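Local structure of taurocyamine kinase (Schistosoma mansoni, 4WOD) at residues G493-T498 with K502-K507. The protein reversibly transfers phosphate between ATP and taurocyamine, yielding N-phosphotaurocyamine and ADP, as a magnesium-dependent phosphagen kinase with a duplicated chain. The protein carries 4 engineered substitutions. Numbering follows the deposited sequence.
Sequences GFLFPT and KTDRIK. Engineered in segment 493-498: Gly493 (natural residue Asp).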
loop_
_atom_site.group_PDB
_atom_site.type_symbol
_atom_site.label_atom_id
_atom_site.label_comp_id
_atom_site.label_asym_id
_atom_site.label_seq_id
_atom_site.Cartn_x
_atom_site.Cartn_y
_atom_site.Cartn_z
ATOM N N GLY A 493 8.639 -21.868 -20.291
ATOM C CA GLY A 493 7.294 -21.688 -20.798
ATOM C C GLY A 493 6.405 -20.723 -20.045
ATOM O O GLY A 493 5.334 -20.375 -20.537
ATOM N N PHE A 494 6.826 -20.293 -18.855
ATOM C CA PHE A 494 6.024 -19.373 -18.047
ATOM C C PHE A 494 6.609 -17.974 -17.919
ATOM O O PHE A 494 7.814 -17.797 -17.684
ATOM C CB PHE A 494 5.826 -19.949 -16.636
ATOM C CG PHE A 494 4.952 -21.169 -16.609
ATOM C CD1 PHE A 494 3.569 -21.049 -16.474
ATOM C CD2 PHE A 494 5.496 -22.428 -16.787
ATOM C CE1 PHE A 494 2.761 -22.175 -16.476
ATOM C CE2 PHE A 494 4.697 -23.546 -16.788
ATOM C CZ PHE A 494 3.329 -23.422 -16.635
ATOM N N LEU A 495 5.735 -16.981 -18.023
ATOM C CA LEU A 495 6.064 -15.638 -17.602
ATOM C C LEU A 495 6.476 -15.675 -16.125
ATOM O O LEU A 495 6.030 -16.545 -15.374
ATOM C CB LEU A 495 4.875 -14.700 -17.790
ATOM C CG LEU A 495 4.466 -14.467 -19.236
ATOM C CD1 LEU A 495 3.296 -13.473 -19.289
ATOM C CD2 LEU A 495 5.671 -13.956 -20.010
ATOM N N PHE A 496 7.331 -14.752 -15.724
ATOM C CA PHE A 496 7.820 -14.703 -14.328
ATOM C C PHE A 496 6.774 -14.139 -13.356
ATOM O O PHE A 496 5.782 -13.557 -13.800
ATOM C CB PHE A 496 9.118 -13.889 -14.276
ATOM C CG PHE A 496 10.270 -14.566 -14.938
ATOM C CD1 PHE A 496 10.180 -15.899 -15.344
ATOM C CD2 PHE A 496 11.457 -13.872 -15.165
ATOM C CE1 PHE A 496 11.267 -16.530 -15.949
ATOM C CE2 PHE A 496 12.525 -14.486 -15.767
ATOM C CZ PHE A 496 12.431 -15.822 -16.163
ATOM N N PRO A 497 6.975 -14.316 -12.015
ATOM C CA PRO A 497 5.913 -13.910 -11.083
ATOM C C PRO A 497 5.643 -12.411 -11.081
ATOM O O PRO A 497 4.720 -11.981 -10.427
ATOM C CB PRO A 497 6.437 -14.363 -9.703
ATOM C CG PRO A 497 7.399 -15.503 -10.019
ATOM C CD PRO A 497 8.045 -15.089 -11.347
ATOM N N THR A 498 6.452 -11.641 -11.798
ATOM C CA THR A 498 6.262 -10.199 -11.882
ATOM C C THR A 498 5.002 -9.862 -12.688
ATOM O O THR A 498 4.122 -9.153 -12.201
ATOM C CB THR A 498 7.492 -9.515 -12.525
ATOM O OG1 THR A 498 7.893 -10.259 -13.677
ATOM C CG2 THR A 498 8.675 -9.418 -11.534
ATOM N N LYS A 502 -3.050 -14.503 -13.815
ATOM C CA LYS A 502 -3.614 -15.334 -12.743
ATOM C C LYS A 502 -3.739 -16.786 -13.193
ATOM O O LYS A 502 -3.416 -17.706 -12.440
ATOM C CB LYS A 502 -4.970 -14.793 -12.308
ATOM C CG LYS A 502 -5.628 -15.565 -11.161
ATOM C CD LYS A 502 -6.849 -14.834 -10.634
ATOM C CE LYS A 502 -8.096 -15.667 -10.817
ATOM N NZ LYS A 502 -9.281 -15.020 -10.179
ATOM N N THR A 503 -4.207 -16.986 -14.422
ATOM C CA THR A 503 -4.289 -18.330 -14.994
ATOM C C THR A 503 -2.892 -18.963 -15.130
ATOM O O THR A 503 -2.729 -20.167 -14.889
ATOM C CB THR A 503 -5.014 -18.305 -16.362
ATOM O OG1 THR A 503 -6.377 -17.923 -16.153
ATOM C CG2 THR A 503 -4.982 -19.670 -17.027
ATOM N N ASP A 504 -1.897 -18.152 -15.503
ATOM C CA ASP A 504 -0.492 -18.576 -15.530
ATOM C C ASP A 504 -0.081 -19.124 -14.169
ATOM O O ASP A 504 0.504 -20.200 -14.094
ATOM C CB ASP A 504 0.457 -17.418 -15.902
ATOM C CG ASP A 504 0.281 -16.931 -17.330
ATOM O OD1 ASP A 504 -0.271 -17.703 -18.148
ATOM O OD2 ASP A 504 0.724 -15.779 -17.636
ATOM N N ARG A 505 -0.394 -18.380 -13.109
ATOM C CA ARG A 505 -0.009 -18.767 -11.753
ATOM C C ARG A 505 -0.644 -20.077 -11.339
ATOM O O ARG A 505 0.020 -20.927 -10.734
ATOM C CB ARG A 505 -0.392 -17.700 -10.740
ATOM C CG ARG A 505 0.299 -16.363 -10.917
ATOM C CD ARG A 505 0.204 -15.534 -9.639
ATOM N NE ARG A 505 0.463 -14.126 -9.921
ATOM C CZ ARG A 505 1.641 -13.530 -9.785
ATOM N NH1 ARG A 505 2.694 -14.205 -9.347
ATOM N NH2 ARG A 505 1.761 -12.248 -10.076
ATOM N N ILE A 506 -1.931 -20.227 -11.674
ATOM C CA ILE A 506 -2.686 -21.432 -11.355
ATOM C C ILE A 506 -2.087 -22.636 -12.064
ATOM O O ILE A 506 -1.937 -23.717 -11.473
ATOM C CB ILE A 506 -4.184 -21.292 -11.747
ATOM C CG1 ILE A 506 -4.848 -20.191 -10.923
ATOM C CG2 ILE A 506 -4.915 -22.604 -11.571
ATOM C CD1 ILE A 506 -6.254 -19.833 -11.404
ATOM N N LYS A 507 -1.742 -22.462 -13.336
ATOM C CA LYS A 507 -1.146 -23.569 -14.066
ATOM C C LYS A 507 0.259 -23.869 -13.530
ATOM O O LYS A 507 0.612 -25.038 -13.358
ATOM C CB LYS A 507 -1.106 -23.286 -15.573
ATOM C CG LYS A 507 -0.414 -24.428 -16.343
ATOM C CD LYS A 507 -0.962 -24.624 -17.755
ATOM C CE LYS A 507 -0.467 -25.937 -18.352
ATOM N NZ LYS A 507 -1.017 -26.179 -19.717
#
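Arg505 reaches back from the first turn of helix 502-517 to the loop before it and binds the carbonyl of Pro497 with both terminal nitrogens. The stronger bond runs from NH2 of Arg505 to O of Pro497 at 3.0 Å. Its N-H...O angle is 143°. The oxygen lies near the guanidinium edge, 19° out of its plane, and the donor is tilted from the carbonyl plane. A weak second bond joins NH1 of Arg505 to the same oxygen at 3.2 Å. Although Arg505 leaves the helix pointing away from the loop, its chain is extended from CG to NE, which carries the guanidinium across. CB of Pro497 packs against NH1 of Arg505 at 3.8 Å. The guanidinium groups of Arg562 and Arg568 lie close to that of Arg505. The segments belong to the second phosphagen kinase C-terminal region, where the loop links strand 480-489 of the antiparallel sheet to helix 502-517; Thr498 lies about 8 Å, side chain to side chain, from Cys631, the predicted active-site residue. The side chain of Asp504 sets off toward the loop, and its OD2 accepts a hydrogen bond from the backbone N of Ser501 while meeting CD1 of Leu495 at 3.8 Å. Farther out, the Phe494 ring approaches the backbone O of Asp504 with its CE1 atom, and receives CG of Lys507 at its edge, 3.9 Å from CZ of Phe494. CG of Lys507 stands anti to the backbone N (chi1 177°), and the aliphatic root touches the ring while the amine end leads away.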